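Side-chain contacts in Dot/Icm T4SS effector (Legionella pneumophila, PDB 6VVE), which is a translocated effector kinase that binds ADP with manganese and is activated by the host metabolite inositol hexakisphosphate: residues N6-G11 with E34-R39; P16-E21 with F26-Y31; E114-L119 with F128-W133; K120-Q125 with L169-D174. All coordinates share one frame; numbering follows the deposited sequence.

Interaction 1. Residues N6-G11 with E34-R39; sequences NKIVNG and EVYAVR. With IHP (inositol hexakisphosphate), chain B.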
# COMPACT_ATOMS: atom_id res chain seq x y z
N ASN A 6 -8.74 -16.89 -20.15
CA ASN A 6 -9.86 -17.16 -21.04
C ASN A 6 -11.04 -17.78 -20.31
O ASN A 6 -12.18 -17.65 -20.78
CB ASN A 6 -9.41 -18.06 -22.19
CG ASN A 6 -8.29 -17.43 -23.01
OD1 ASN A 6 -7.12 -17.78 -22.86
ND2 ASN A 6 -8.65 -16.48 -23.86
N LYS A 7 -10.80 -18.43 -19.17
CA LYS A 7 -11.90 -18.95 -18.37
C LYS A 7 -12.50 -17.88 -17.48
O LYS A 7 -13.71 -17.89 -17.23
CB LYS A 7 -11.42 -20.12 -17.52
CG LYS A 7 -10.85 -21.28 -18.32
CD LYS A 7 -10.47 -22.45 -17.41
CE LYS A 7 -10.05 -23.67 -18.22
NZ LYS A 7 -11.16 -24.18 -19.09
N ILE A 8 -11.68 -16.95 -16.99
CA ILE A 8 -12.17 -15.89 -16.12
C ILE A 8 -13.12 -14.97 -16.87
O ILE A 8 -14.17 -14.57 -16.34
CB ILE A 8 -10.99 -15.11 -15.51
CG1 ILE A 8 -10.22 -16.00 -14.53
CG2 ILE A 8 -11.49 -13.84 -14.84
CD1 ILE A 8 -8.84 -15.46 -14.16
N VAL A 9 -12.77 -14.62 -18.12
CA VAL A 9 -13.62 -13.74 -18.90
C VAL A 9 -14.96 -14.39 -19.24
O VAL A 9 -15.89 -13.70 -19.67
CB VAL A 9 -12.90 -13.29 -20.19
CG1 VAL A 9 -11.68 -12.45 -19.85
CG2 VAL A 9 -12.51 -14.50 -21.02
N ASN A 10 -15.07 -15.71 -19.08
CA ASN A 10 -16.33 -16.40 -19.24
C ASN A 10 -17.17 -16.41 -17.97
O ASN A 10 -18.29 -16.93 -17.99
CB ASN A 10 -16.09 -17.84 -19.70
CG ASN A 10 -15.72 -17.93 -21.16
OD1 ASN A 10 -16.06 -17.06 -21.96
ND2 ASN A 10 -15.02 -19.00 -21.53
N GLY A 11 -16.66 -15.85 -16.88
CA GLY A 11 -17.42 -15.76 -15.65
C GLY A 11 -18.51 -14.72 -15.72
O GLY A 11 -18.96 -14.36 -16.82
N GLU A 34 -14.38 -16.17 -6.97
CA GLU A 34 -13.26 -15.23 -6.92
C GLU A 34 -13.56 -14.08 -7.86
O GLU A 34 -13.94 -14.30 -9.01
CB GLU A 34 -11.94 -15.91 -7.31
CG GLU A 34 -11.56 -17.11 -6.45
CD GLU A 34 -11.26 -16.73 -5.02
OE1 GLU A 34 -11.11 -15.51 -4.74
OE2 GLU A 34 -11.17 -17.64 -4.16
N VAL A 35 -13.39 -12.86 -7.38
CA VAL A 35 -13.62 -11.65 -8.17
C VAL A 35 -12.28 -11.16 -8.69
O VAL A 35 -11.37 -10.85 -7.90
CB VAL A 35 -14.33 -10.57 -7.35
CG1 VAL A 35 -14.36 -9.25 -8.10
CG2 VAL A 35 -15.74 -11.01 -7.00
N TYR A 36 -12.15 -11.09 -10.01
CA TYR A 36 -10.93 -10.69 -10.69
C TYR A 36 -11.12 -9.37 -11.42
O TYR A 36 -12.24 -9.00 -11.81
CB TYR A 36 -10.48 -11.75 -11.71
CG TYR A 36 -10.22 -13.13 -11.16
CD1 TYR A 36 -11.25 -14.05 -11.02
CD2 TYR A 36 -8.94 -13.52 -10.80
CE1 TYR A 36 -11.01 -15.30 -10.53
CE2 TYR A 36 -8.69 -14.79 -10.30
CZ TYR A 36 -9.73 -15.67 -10.17
OH TYR A 36 -9.49 -16.93 -9.67
N ALA A 37 -10.01 -8.67 -11.62
CA ALA A 37 -9.93 -7.53 -12.53
C ALA A 37 -9.06 -7.93 -13.71
O ALA A 37 -7.92 -8.39 -13.52
CB ALA A 37 -9.37 -6.30 -11.84
N VAL A 38 -9.59 -7.78 -14.93
CA VAL A 38 -8.91 -8.19 -16.15
C VAL A 38 -8.62 -6.95 -16.99
O VAL A 38 -9.52 -6.14 -17.23
CB VAL A 38 -9.75 -9.20 -16.96
CG1 VAL A 38 -9.07 -9.53 -18.28
CG2 VAL A 38 -9.99 -10.46 -16.15
N ARG A 39 -7.37 -6.81 -17.43
CA ARG A 39 -6.98 -5.70 -18.29
C ARG A 39 -6.81 -6.19 -19.72
O ARG A 39 -6.51 -7.36 -19.97
CB ARG A 39 -5.68 -5.05 -17.80
CG ARG A 39 -4.45 -5.93 -17.87
CD ARG A 39 -3.21 -5.16 -17.42
NE ARG A 39 -1.97 -5.91 -17.66
CZ ARG A 39 -1.29 -5.88 -18.80
NH1 ARG A 39 -1.72 -5.15 -19.81
NH2 ARG A 39 -0.18 -6.59 -18.92
C1 IHP B . -22.30 -10.82 -2.93
C2 IHP B . -23.80 -11.13 -3.03
C3 IHP B . -24.57 -9.98 -3.68
C4 IHP B . -23.99 -9.64 -5.06
C5 IHP B . -22.51 -9.22 -4.92
C6 IHP B . -21.68 -10.30 -4.23
O11 IHP B . -21.61 -12.01 -2.58
P1 IHP B . -20.99 -12.15 -1.08
O21 IHP B . -19.60 -12.72 -1.16
O31 IHP B . -20.97 -10.80 -0.40
O41 IHP B . -21.87 -13.10 -0.27
O12 IHP B . -24.28 -11.34 -1.72
P2 IHP B . -25.14 -12.72 -1.41
O22 IHP B . -25.08 -13.64 -2.59
O32 IHP B . -24.53 -13.40 -0.21
O42 IHP B . -26.57 -12.35 -1.12
O13 IHP B . -24.43 -8.85 -2.86
P3 IHP B . -25.72 -7.91 -2.51
O23 IHP B . -27.00 -8.62 -2.93
O33 IHP B . -25.74 -7.65 -1.01
O43 IHP B . -25.62 -6.58 -3.24
O14 IHP B . -24.72 -8.61 -5.64
P4 IHP B . -25.23 -8.82 -7.19
O24 IHP B . -26.16 -10.00 -7.26
O34 IHP B . -24.03 -9.10 -8.07
O44 IHP B . -25.95 -7.58 -7.66
O15 IHP B . -21.98 -8.99 -6.19
P5 IHP B . -21.59 -7.46 -6.61
O25 IHP B . -21.82 -7.27 -8.10
O35 IHP B . -22.43 -6.47 -5.85
O45 IHP B . -20.13 -7.23 -6.29
O16 IHP B . -20.41 -9.76 -3.92
P6 IHP B . -19.08 -10.30 -4.73
O26 IHP B . -18.00 -10.67 -3.74
O36 IHP B . -19.44 -11.51 -5.56
O46 IHP B . -18.59 -9.19 -5.64
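Ile8 lays its side chain across the ring of Tyr36, which stands on strand 34-41, an inner strand of the four-stranded antiparallel sheet near the N-terminus; helix 5-8 covers this face of the sheet. The two side chains cross at about a right angle, and Ile8 CD1 comes down over the centre of the ring, 3.8 Å from the centroid and 8° off the normal, a CH-pi contact. With CG1 beside the backbone N (chi1 -68°) and the chain extended beyond it (chi2 165°), CD1 reaches the middle of the ring while CG2, on the other branch, drops beside its inner end, 3.8 Å from Tyr36 CD1. A beta-branched residue suits the place: one arm covers the ring, while CG2 also meets Val38 CG2 at 3.9 Å. Tyr36 and Val38 stand on the same side of strand 34-41, whereas Val35 and Ala37 point away, and Val35 CG2 lies 3.6 Å from O46 of the inositol hexakisphosphate. Behind Ile8 the chain makes a type I beta turn, closed by the hydrogen bond from Gly11 N to Ile8 O. Tyr31 and Tyr48 add further cover round Ile8. Val9 CG1 rests 4.2 Å from Val38 CG1.

Interaction 2. Residues P16-E21 with F26-Y31; sequences PHYLSE and FKIYRY. With IHP (inositol hexakisphosphate), chain B.
This is a largely apolar contact between a loop and the strand that follows it: residues 16-21 lie in the connection between strands 12-13 and 26-30 of the N-terminal antiparallel sheet, and they fold back over the strand beside the inositol hexakisphosphate pocket. Leu19 and Tyr18 supply the greasy underside of the loop. Leu19 sends CD1 to Phe26 CB at 3.8 Å, with the same methyl also near CG1 of Ile28; the forked end of leucine lets one methyl touch both. The Tyr18 side chain crosses that of Ile28 at about a right angle, its CD2 lying 4.2 Å from Ile28 CG2, so the ring rests on the strand while its hydroxyl reaches the ligand. There Tyr18 OH donates to O45 of the inositol hexakisphosphate over 2.7 Å. His17 serves the same phosphate: ND1 gives a nearly straight bond to O25 (2.7 Å, 166°), with that oxygen at the edge of the imidazole near its plane. From the strand, Arg30 starts out extended and then bends at chi3 (36°), which brings NH1 to O36 of another phosphate at 2.9 Å. N-H and O-H donors, with the positive charge of Arg30, suit so highly charged a ligand. Toward the solvent-facing end of the loop, Glu21 and Lys27 cross at about a right angle in a salt bridge whose hydrogen bond is weak, Lys27 NZ to Glu21 OE1 at 3.2 Å.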
# COMPACT_ATOMS: atom_id res chain seq x y z
N PRO A 16 -20.26 -3.23 -14.59
CA PRO A 16 -21.14 -2.06 -14.37
C PRO A 16 -21.29 -1.68 -12.90
O PRO A 16 -21.67 -0.54 -12.61
CB PRO A 16 -22.48 -2.51 -14.96
CG PRO A 16 -22.14 -3.59 -15.93
CD PRO A 16 -20.94 -4.30 -15.33
N HIS A 17 -21.00 -2.58 -11.98
CA HIS A 17 -21.09 -2.29 -10.56
C HIS A 17 -19.84 -1.64 -10.00
O HIS A 17 -19.79 -1.39 -8.78
CB HIS A 17 -21.37 -3.58 -9.78
CG HIS A 17 -22.68 -4.22 -10.11
ND1 HIS A 17 -23.02 -5.49 -9.69
CD2 HIS A 17 -23.74 -3.76 -10.82
CE1 HIS A 17 -24.23 -5.78 -10.12
NE2 HIS A 17 -24.69 -4.76 -10.81
N TYR A 18 -18.84 -1.35 -10.83
CA TYR A 18 -17.56 -0.86 -10.33
C TYR A 18 -16.91 0.17 -11.25
O TYR A 18 -16.28 1.13 -10.77
CB TYR A 18 -16.60 -2.04 -10.11
CG TYR A 18 -17.01 -2.96 -8.99
CD1 TYR A 18 -16.88 -2.56 -7.66
CD2 TYR A 18 -17.55 -4.21 -9.24
CE1 TYR A 18 -17.27 -3.40 -6.62
CE2 TYR A 18 -17.94 -5.06 -8.22
CZ TYR A 18 -17.79 -4.64 -6.90
OH TYR A 18 -18.19 -5.47 -5.87
N LEU A 19 -17.07 0.01 -12.56
CA LEU A 19 -16.38 0.85 -13.52
C LEU A 19 -17.37 1.42 -14.52
O LEU A 19 -18.49 0.93 -14.66
CB LEU A 19 -15.28 0.07 -14.26
CG LEU A 19 -14.15 -0.49 -13.40
CD1 LEU A 19 -13.29 -1.46 -14.20
CD2 LEU A 19 -13.30 0.63 -12.84
N SER A 20 -16.93 2.46 -15.23
CA SER A 20 -17.75 3.04 -16.28
C SER A 20 -18.00 2.02 -17.39
O SER A 20 -17.16 1.17 -17.69
CB SER A 20 -17.06 4.28 -16.86
OG SER A 20 -15.72 3.98 -17.22
N GLU A 21 -19.18 2.12 -18.00
CA GLU A 21 -19.60 1.19 -19.03
C GLU A 21 -19.96 1.95 -20.30
O GLU A 21 -20.61 3.00 -20.23
CB GLU A 21 -20.83 0.38 -18.56
CG GLU A 21 -20.81 -1.08 -18.98
CD GLU A 21 -19.66 -1.84 -18.37
OE1 GLU A 21 -19.33 -2.94 -18.86
OE2 GLU A 21 -19.07 -1.33 -17.39
N PHE A 26 -10.54 -2.35 -18.84
CA PHE A 26 -10.65 -3.18 -17.65
C PHE A 26 -12.06 -3.73 -17.51
O PHE A 26 -13.05 -3.05 -17.83
CB PHE A 26 -10.29 -2.39 -16.38
CG PHE A 26 -8.89 -1.85 -16.38
CD1 PHE A 26 -7.83 -2.64 -15.99
CD2 PHE A 26 -8.64 -0.54 -16.75
CE1 PHE A 26 -6.54 -2.15 -15.98
CE2 PHE A 26 -7.35 -0.04 -16.74
CZ PHE A 26 -6.30 -0.84 -16.35
N LYS A 27 -12.15 -4.96 -17.01
CA LYS A 27 -13.42 -5.62 -16.73
C LYS A 27 -13.30 -6.34 -15.39
O LYS A 27 -12.21 -6.78 -15.00
CB LYS A 27 -13.81 -6.62 -17.82
CG LYS A 27 -14.06 -6.01 -19.18
CD LYS A 27 -15.40 -5.26 -19.23
CE LYS A 27 -15.64 -4.66 -20.61
NZ LYS A 27 -16.91 -3.89 -20.68
N ILE A 28 -14.44 -6.49 -14.71
CA ILE A 28 -14.52 -7.20 -13.44
C ILE A 28 -15.35 -8.45 -13.64
O ILE A 28 -16.48 -8.37 -14.15
CB ILE A 28 -15.12 -6.32 -12.33
CG1 ILE A 28 -14.36 -5.00 -12.20
CG2 ILE A 28 -15.13 -7.08 -11.01
CD1 ILE A 28 -12.91 -5.16 -11.81
N TYR A 29 -14.80 -9.60 -13.25
CA TYR A 29 -15.47 -10.88 -13.42
C TYR A 29 -15.45 -11.66 -12.11
O TYR A 29 -14.44 -11.66 -11.39
CB TYR A 29 -14.81 -11.74 -14.51
CG TYR A 29 -14.80 -11.12 -15.88
CD1 TYR A 29 -15.94 -11.15 -16.68
CD2 TYR A 29 -13.65 -10.53 -16.40
CE1 TYR A 29 -15.93 -10.60 -17.95
CE2 TYR A 29 -13.64 -9.98 -17.66
CZ TYR A 29 -14.78 -10.01 -18.43
OH TYR A 29 -14.76 -9.45 -19.69
N ARG A 30 -16.56 -12.34 -11.82
CA ARG A 30 -16.63 -13.34 -10.77
C ARG A 30 -16.49 -14.71 -11.41
O ARG A 30 -17.32 -15.10 -12.24
CB ARG A 30 -17.94 -13.23 -9.98
CG ARG A 30 -17.95 -14.08 -8.71
CD ARG A 30 -19.26 -13.94 -7.92
NE ARG A 30 -20.42 -13.82 -8.79
CZ ARG A 30 -21.23 -12.76 -8.83
NH1 ARG A 30 -21.03 -11.72 -8.03
NH2 ARG A 30 -22.25 -12.74 -9.67
N TYR A 31 -15.45 -15.44 -11.03
CA TYR A 31 -15.18 -16.76 -11.59
C TYR A 31 -14.79 -17.71 -10.47
O TYR A 31 -13.76 -17.52 -9.82
CB TYR A 31 -14.07 -16.68 -12.65
CG TYR A 31 -13.51 -18.03 -13.06
CD1 TYR A 31 -14.25 -18.89 -13.87
CD2 TYR A 31 -12.25 -18.45 -12.65
CE1 TYR A 31 -13.75 -20.13 -14.25
CE2 TYR A 31 -11.74 -19.67 -13.03
CZ TYR A 31 -12.50 -20.51 -13.82
OH TYR A 31 -11.99 -21.73 -14.20
C1 IHP B . -22.30 -10.82 -2.93
C2 IHP B . -23.80 -11.13 -3.03
C3 IHP B . -24.57 -9.98 -3.68
C4 IHP B . -23.99 -9.64 -5.06
C5 IHP B . -22.51 -9.22 -4.92
C6 IHP B . -21.68 -10.30 -4.23
O11 IHP B . -21.61 -12.01 -2.58
P1 IHP B . -20.99 -12.15 -1.08
O21 IHP B . -19.60 -12.72 -1.16
O31 IHP B . -20.97 -10.80 -0.40
O41 IHP B . -21.87 -13.10 -0.27
O12 IHP B . -24.28 -11.34 -1.72
P2 IHP B . -25.14 -12.72 -1.41
O22 IHP B . -25.08 -13.64 -2.59
O32 IHP B . -24.53 -13.40 -0.21
O42 IHP B . -26.57 -12.35 -1.12
O13 IHP B . -24.43 -8.85 -2.86
P3 IHP B . -25.72 -7.91 -2.51
O23 IHP B . -27.00 -8.62 -2.93
O33 IHP B . -25.74 -7.65 -1.01
O43 IHP B . -25.62 -6.58 -3.24
O14 IHP B . -24.72 -8.61 -5.64
P4 IHP B . -25.23 -8.82 -7.19
O24 IHP B . -26.16 -10.00 -7.26
O34 IHP B . -24.03 -9.10 -8.07
O44 IHP B . -25.95 -7.58 -7.66
O15 IHP B . -21.98 -8.99 -6.19
P5 IHP B . -21.59 -7.46 -6.61
O25 IHP B . -21.82 -7.27 -8.10
O35 IHP B . -22.43 -6.47 -5.85
O45 IHP B . -20.13 -7.23 -6.29
O16 IHP B . -20.41 -9.76 -3.92
P6 IHP B . -19.08 -10.30 -4.73
O26 IHP B . -18.00 -10.67 -3.74
O36 IHP B . -19.44 -11.51 -5.56
O46 IHP B . -18.59 -9.19 -5.64

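Interaction 3. Residues E114-L119 with F128-W133; sequences EQQFFL and FVLGLW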
# COMPACT_ATOMS: atom_id res chain seq x y z
N GLU A 114 -5.00 -0.59 -11.57
CA GLU A 114 -3.65 -0.42 -12.10
C GLU A 114 -2.61 -0.63 -11.01
O GLU A 114 -1.58 -1.26 -11.24
CB GLU A 114 -3.51 0.97 -12.72
CG GLU A 114 -4.41 1.20 -13.93
CD GLU A 114 -4.31 2.60 -14.48
OE1 GLU A 114 -4.22 3.55 -13.68
OE2 GLU A 114 -4.28 2.76 -15.72
N GLN A 115 -2.88 -0.12 -9.80
CA GLN A 115 -1.93 -0.28 -8.71
C GLN A 115 -1.85 -1.74 -8.28
O GLN A 115 -0.77 -2.23 -7.94
CB GLN A 115 -2.33 0.62 -7.54
CG GLN A 115 -2.13 2.11 -7.87
CD GLN A 115 -2.83 3.03 -6.89
OE1 GLN A 115 -3.28 2.61 -5.82
NE2 GLN A 115 -2.92 4.29 -7.25
N GLN A 116 -2.98 -2.45 -8.30
CA GLN A 116 -2.95 -3.89 -8.04
C GLN A 116 -2.05 -4.60 -9.04
O GLN A 116 -1.27 -5.49 -8.66
CB GLN A 116 -4.37 -4.45 -8.10
CG GLN A 116 -4.50 -5.88 -7.57
CD GLN A 116 -4.65 -5.94 -6.06
OE1 GLN A 116 -3.78 -5.47 -5.32
NE2 GLN A 116 -5.76 -6.49 -5.60
N PHE A 117 -2.13 -4.23 -10.32
CA PHE A 117 -1.26 -4.85 -11.31
C PHE A 117 0.21 -4.54 -11.05
O PHE A 117 1.08 -5.40 -11.20
CB PHE A 117 -1.64 -4.41 -12.73
CG PHE A 117 -2.73 -5.24 -13.35
CD1 PHE A 117 -2.42 -6.46 -13.94
CD2 PHE A 117 -4.05 -4.82 -13.33
CE1 PHE A 117 -3.41 -7.24 -14.51
CE2 PHE A 117 -5.04 -5.60 -13.88
CZ PHE A 117 -4.73 -6.81 -14.48
N PHE A 118 0.51 -3.30 -10.66
CA PHE A 118 1.87 -2.97 -10.25
C PHE A 118 2.33 -3.89 -9.13
O PHE A 118 3.43 -4.45 -9.18
CB PHE A 118 1.95 -1.50 -9.80
CG PHE A 118 3.28 -1.13 -9.20
CD1 PHE A 118 3.54 -1.36 -7.85
CD2 PHE A 118 4.27 -0.56 -9.98
CE1 PHE A 118 4.76 -1.04 -7.31
CE2 PHE A 118 5.50 -0.22 -9.43
CZ PHE A 118 5.74 -0.46 -8.10
N LEU A 119 1.49 -4.06 -8.10
CA LEU A 119 1.85 -4.91 -6.98
C LEU A 119 2.11 -6.34 -7.44
O LEU A 119 3.09 -6.97 -7.01
CB LEU A 119 0.76 -4.89 -5.91
CG LEU A 119 0.51 -3.56 -5.20
CD1 LEU A 119 -0.66 -3.69 -4.21
CD2 LEU A 119 1.76 -3.08 -4.49
N PHE A 128 -0.47 -5.59 0.80
CA PHE A 128 -1.37 -4.45 0.71
C PHE A 128 -2.79 -4.94 0.47
O PHE A 128 -3.01 -5.88 -0.30
CB PHE A 128 -0.94 -3.50 -0.41
CG PHE A 128 0.49 -3.06 -0.32
CD1 PHE A 128 1.50 -3.86 -0.85
CD2 PHE A 128 0.84 -1.88 0.31
CE1 PHE A 128 2.83 -3.47 -0.76
CE2 PHE A 128 2.17 -1.49 0.41
CZ PHE A 128 3.16 -2.29 -0.13
N VAL A 129 -3.75 -4.32 1.14
CA VAL A 129 -5.16 -4.75 1.08
C VAL A 129 -5.87 -3.70 0.22
O VAL A 129 -6.41 -2.71 0.71
CB VAL A 129 -5.78 -4.89 2.45
CG1 VAL A 129 -7.26 -5.24 2.32
CG2 VAL A 129 -5.06 -5.95 3.26
N LEU A 130 -5.94 -3.96 -1.09
CA LEU A 130 -6.69 -3.10 -1.99
C LEU A 130 -8.09 -3.68 -2.21
O LEU A 130 -8.41 -4.80 -1.79
CB LEU A 130 -5.96 -2.94 -3.32
CG LEU A 130 -4.68 -2.09 -3.26
CD1 LEU A 130 -3.94 -2.11 -4.59
CD2 LEU A 130 -5.02 -0.66 -2.87
N GLY A 131 -8.93 -2.90 -2.89
CA GLY A 131 -10.31 -3.29 -3.09
C GLY A 131 -10.96 -2.37 -4.09
O GLY A 131 -10.28 -1.61 -4.78
N LEU A 132 -12.29 -2.43 -4.15
CA LEU A 132 -13.04 -1.65 -5.13
C LEU A 132 -14.29 -1.07 -4.50
O LEU A 132 -14.89 -1.67 -3.59
CB LEU A 132 -13.43 -2.50 -6.35
CG LEU A 132 -12.28 -3.16 -7.10
CD1 LEU A 132 -12.82 -4.15 -8.14
CD2 LEU A 132 -11.39 -2.12 -7.75
N TRP A 133 -14.69 0.10 -4.99
CA TRP A 133 -15.89 0.77 -4.53
C TRP A 133 -17.07 0.26 -5.36
O TRP A 133 -17.08 0.38 -6.59
CB TRP A 133 -15.75 2.28 -4.68
CG TRP A 133 -14.82 2.91 -3.70
CD1 TRP A 133 -13.52 3.25 -3.91
CD2 TRP A 133 -15.12 3.26 -2.34
NE1 TRP A 133 -12.99 3.80 -2.77
CE2 TRP A 133 -13.95 3.83 -1.79
CE3 TRP A 133 -16.26 3.16 -1.55
CZ2 TRP A 133 -13.89 4.28 -0.48
CZ3 TRP A 133 -16.19 3.63 -0.24
CH2 TRP A 133 -15.02 4.18 0.28
O HOH W 1 -7.52 -7.03 -3.00
O HOH W 2 -4.25 -6.04 -2.70
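Gln116 OE1 is hydrogen-bonded at 2.7 Å to a water that the chain across the contact also grips: this water accepts the N-H of Leu130 and is hydrogen-bonded to Phe128 O at 2.7 Å. A second water links Gln116 NE2, at 3.2 Å, to Leu130 O. Glutamine suits the place because its amide offers both a donor and an acceptor to this pair of bridges; a bend at chi2 (84°) turns it toward the loop. Its OE1 also lies 3.4 Å from Leu130 CD1, as the two side chains slide past each other in opposite directions. Next to this polar patch, Leu119 and Leu130 meet tip to tip, CD1 to CD1 at 3.7 Å. The other Leu119 branch, CD2, approaches Phe128 CD1 at 3.7 Å. Val129 points away, touching ADP. The contact thus ties helix 102-121, probably the alphaC helix of a kinase N-lobe, to the segment leading into strand 132-134 of the five-stranded sheet, with Leu172 of helix 159-174 flanking Leu119 and Phe128.

Interaction 4. Residues K120-Q125 with L169-D174; sequences KYHGIQ and LKELND
Glu171, on helix 159-174, probably the alphaE helix of a kinase C-lobe, reaches out to the chain leaving the alphaC-like helix 102-121, where Gly123 ends the helix in a Schellman motif; the contact thus probably lies at the lobe junction. From CB the side chain runs with CG on the far side from the backbone N (chi1 -152°) and stays extended beyond it, long enough to span the gap. CG passes 3.9 Å from His122 CD2. CD lies at the edge of the imidazole in its plane, and the two carboxylate oxygens then take different partners. OE2 comes to 3.3 Å from His122 CD2 and 3.5 Å from His122 CB, while OE1 settles 3.6 Å from Ile124 CG2. Ring and carboxylate planes stand 70° apart, so the acid approaches the carbon edge of the ring without lying flat against it. Glycine suits position 123 because its phi is positive. His122 ND1 is hydrogen-bonded to Phe118 O, and the Phe118 ring stacks on His122, which should help to fix the ring's rotation. Since His122 NE2 remains 4.6 Å from Glu171 OE2, the attraction is probably modestly electrostatic, somewhat stronger if the histidine is protonated, added to van der Waals contact with the weakly polar C-H at CD2 and the Ile124 methyl.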
# COMPACT_ATOMS: atom_id res chain seq x y z
N LYS A 120 1.25 -6.87 -8.31
CA LYS A 120 1.45 -8.22 -8.82
C LYS A 120 2.77 -8.34 -9.57
O LYS A 120 3.54 -9.29 -9.35
CB LYS A 120 0.28 -8.63 -9.71
CG LYS A 120 0.44 -10.01 -10.33
CD LYS A 120 -0.77 -10.39 -11.18
CE LYS A 120 -0.49 -11.68 -11.96
NZ LYS A 120 -1.71 -12.18 -12.65
N TYR A 121 3.05 -7.39 -10.46
CA TYR A 121 4.26 -7.44 -11.27
C TYR A 121 5.53 -7.22 -10.45
O TYR A 121 6.63 -7.38 -11.00
CB TYR A 121 4.17 -6.40 -12.39
CG TYR A 121 3.05 -6.66 -13.38
CD1 TYR A 121 2.48 -7.92 -13.50
CD2 TYR A 121 2.56 -5.65 -14.19
CE1 TYR A 121 1.45 -8.16 -14.41
CE2 TYR A 121 1.54 -5.87 -15.10
CZ TYR A 121 0.99 -7.13 -15.20
OH TYR A 121 -0.03 -7.37 -16.10
N HIS A 122 5.41 -6.86 -9.17
CA HIS A 122 6.54 -6.80 -8.27
C HIS A 122 6.47 -7.84 -7.16
O HIS A 122 7.34 -7.85 -6.28
CB HIS A 122 6.65 -5.40 -7.66
CG HIS A 122 7.02 -4.34 -8.65
ND1 HIS A 122 6.20 -3.99 -9.70
CD2 HIS A 122 8.12 -3.57 -8.76
CE1 HIS A 122 6.78 -3.04 -10.42
NE2 HIS A 122 7.95 -2.77 -9.87
N GLY A 123 5.48 -8.72 -7.18
CA GLY A 123 5.37 -9.77 -6.18
C GLY A 123 5.20 -9.28 -4.77
O GLY A 123 5.78 -9.86 -3.84
N ILE A 124 4.41 -8.22 -4.57
CA ILE A 124 4.21 -7.65 -3.24
C ILE A 124 2.73 -7.38 -2.98
O ILE A 124 2.37 -6.68 -2.03
CB ILE A 124 5.03 -6.36 -3.07
CG1 ILE A 124 4.76 -5.39 -4.23
CG2 ILE A 124 6.51 -6.67 -2.97
CD1 ILE A 124 5.35 -4.02 -4.02
N GLN A 125 1.85 -7.94 -3.82
CA GLN A 125 0.42 -7.71 -3.64
C GLN A 125 -0.05 -8.17 -2.27
O GLN A 125 -0.95 -7.55 -1.68
CB GLN A 125 -0.37 -8.44 -4.74
CG GLN A 125 -1.88 -8.24 -4.63
CD GLN A 125 -2.64 -8.94 -5.75
OE1 GLN A 125 -2.06 -9.39 -6.74
NE2 GLN A 125 -3.95 -9.04 -5.57
N LEU A 169 7.25 -2.12 0.91
CA LEU A 169 6.82 -0.73 0.83
C LEU A 169 7.87 0.12 0.12
O LEU A 169 7.52 1.06 -0.62
CB LEU A 169 6.53 -0.19 2.22
CG LEU A 169 6.09 1.27 2.32
CD1 LEU A 169 4.84 1.50 1.49
CD2 LEU A 169 5.86 1.65 3.79
N LYS A 170 9.15 -0.18 0.34
CA LYS A 170 10.21 0.55 -0.35
C LYS A 170 10.12 0.36 -1.85
O LYS A 170 10.30 1.31 -2.62
CB LYS A 170 11.57 0.11 0.16
CG LYS A 170 12.74 0.85 -0.47
CD LYS A 170 14.08 0.29 0.00
CE LYS A 170 15.25 1.04 -0.61
NZ LYS A 170 15.20 1.05 -2.09
N GLU A 171 9.86 -0.87 -2.30
CA GLU A 171 9.65 -1.12 -3.72
C GLU A 171 8.52 -0.25 -4.25
O GLU A 171 8.60 0.30 -5.36
CB GLU A 171 9.36 -2.60 -3.95
CG GLU A 171 9.78 -3.13 -5.30
CD GLU A 171 9.74 -4.65 -5.37
OE1 GLU A 171 9.53 -5.29 -4.32
OE2 GLU A 171 9.92 -5.21 -6.48
N LEU A 172 7.46 -0.10 -3.46
CA LEU A 172 6.37 0.80 -3.83
C LEU A 172 6.85 2.25 -3.89
O LEU A 172 6.64 2.95 -4.89
CB LEU A 172 5.23 0.66 -2.82
CG LEU A 172 3.91 1.34 -3.15
CD1 LEU A 172 3.18 0.58 -4.25
CD2 LEU A 172 3.05 1.48 -1.90
N ASN A 173 7.54 2.71 -2.83
CA ASN A 173 8.01 4.09 -2.79
C ASN A 173 8.99 4.36 -3.92
O ASN A 173 8.96 5.44 -4.53
CB ASN A 173 8.65 4.39 -1.44
CG ASN A 173 7.70 4.20 -0.26
OD1 ASN A 173 8.13 3.98 0.87
ND2 ASN A 173 6.39 4.30 -0.52
N ASP A 174 9.89 3.41 -4.21
CA ASP A 174 10.87 3.62 -5.27
C ASP A 174 10.21 3.92 -6.61
O ASP A 174 10.81 4.59 -7.46
CB ASP A 174 11.78 2.40 -5.41
CG ASP A 174 12.76 2.27 -4.25
OD1 ASP A 174 12.87 3.22 -3.45
OD2 ASP A 174 13.42 1.21 -4.15

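Interactions 1 and 2 share the N-terminal antiparallel sheet, since strands 26-30 and 34-41 are hydrogen-bonded neighbours (Tyr36 N to Tyr29 O, Val38 N to Lys27 O), and each has residues at the inositol hexakisphosphate. Interaction 1 is buried and wholly apolar, whereas interaction 2 grades from a greasy centre to charged and ligand-binding groups at its margins. Interactions 3 and 4 both use helix 102-121 and lie nearer the centre of the chain: interaction 3 is buried yet water-bridged, interaction 4 only partly buried, with an acid against carbon. Arg39 packs on Phe117 and is hydrogen-bonded through NE to Tyr121 OH, joining the sheet to the helix.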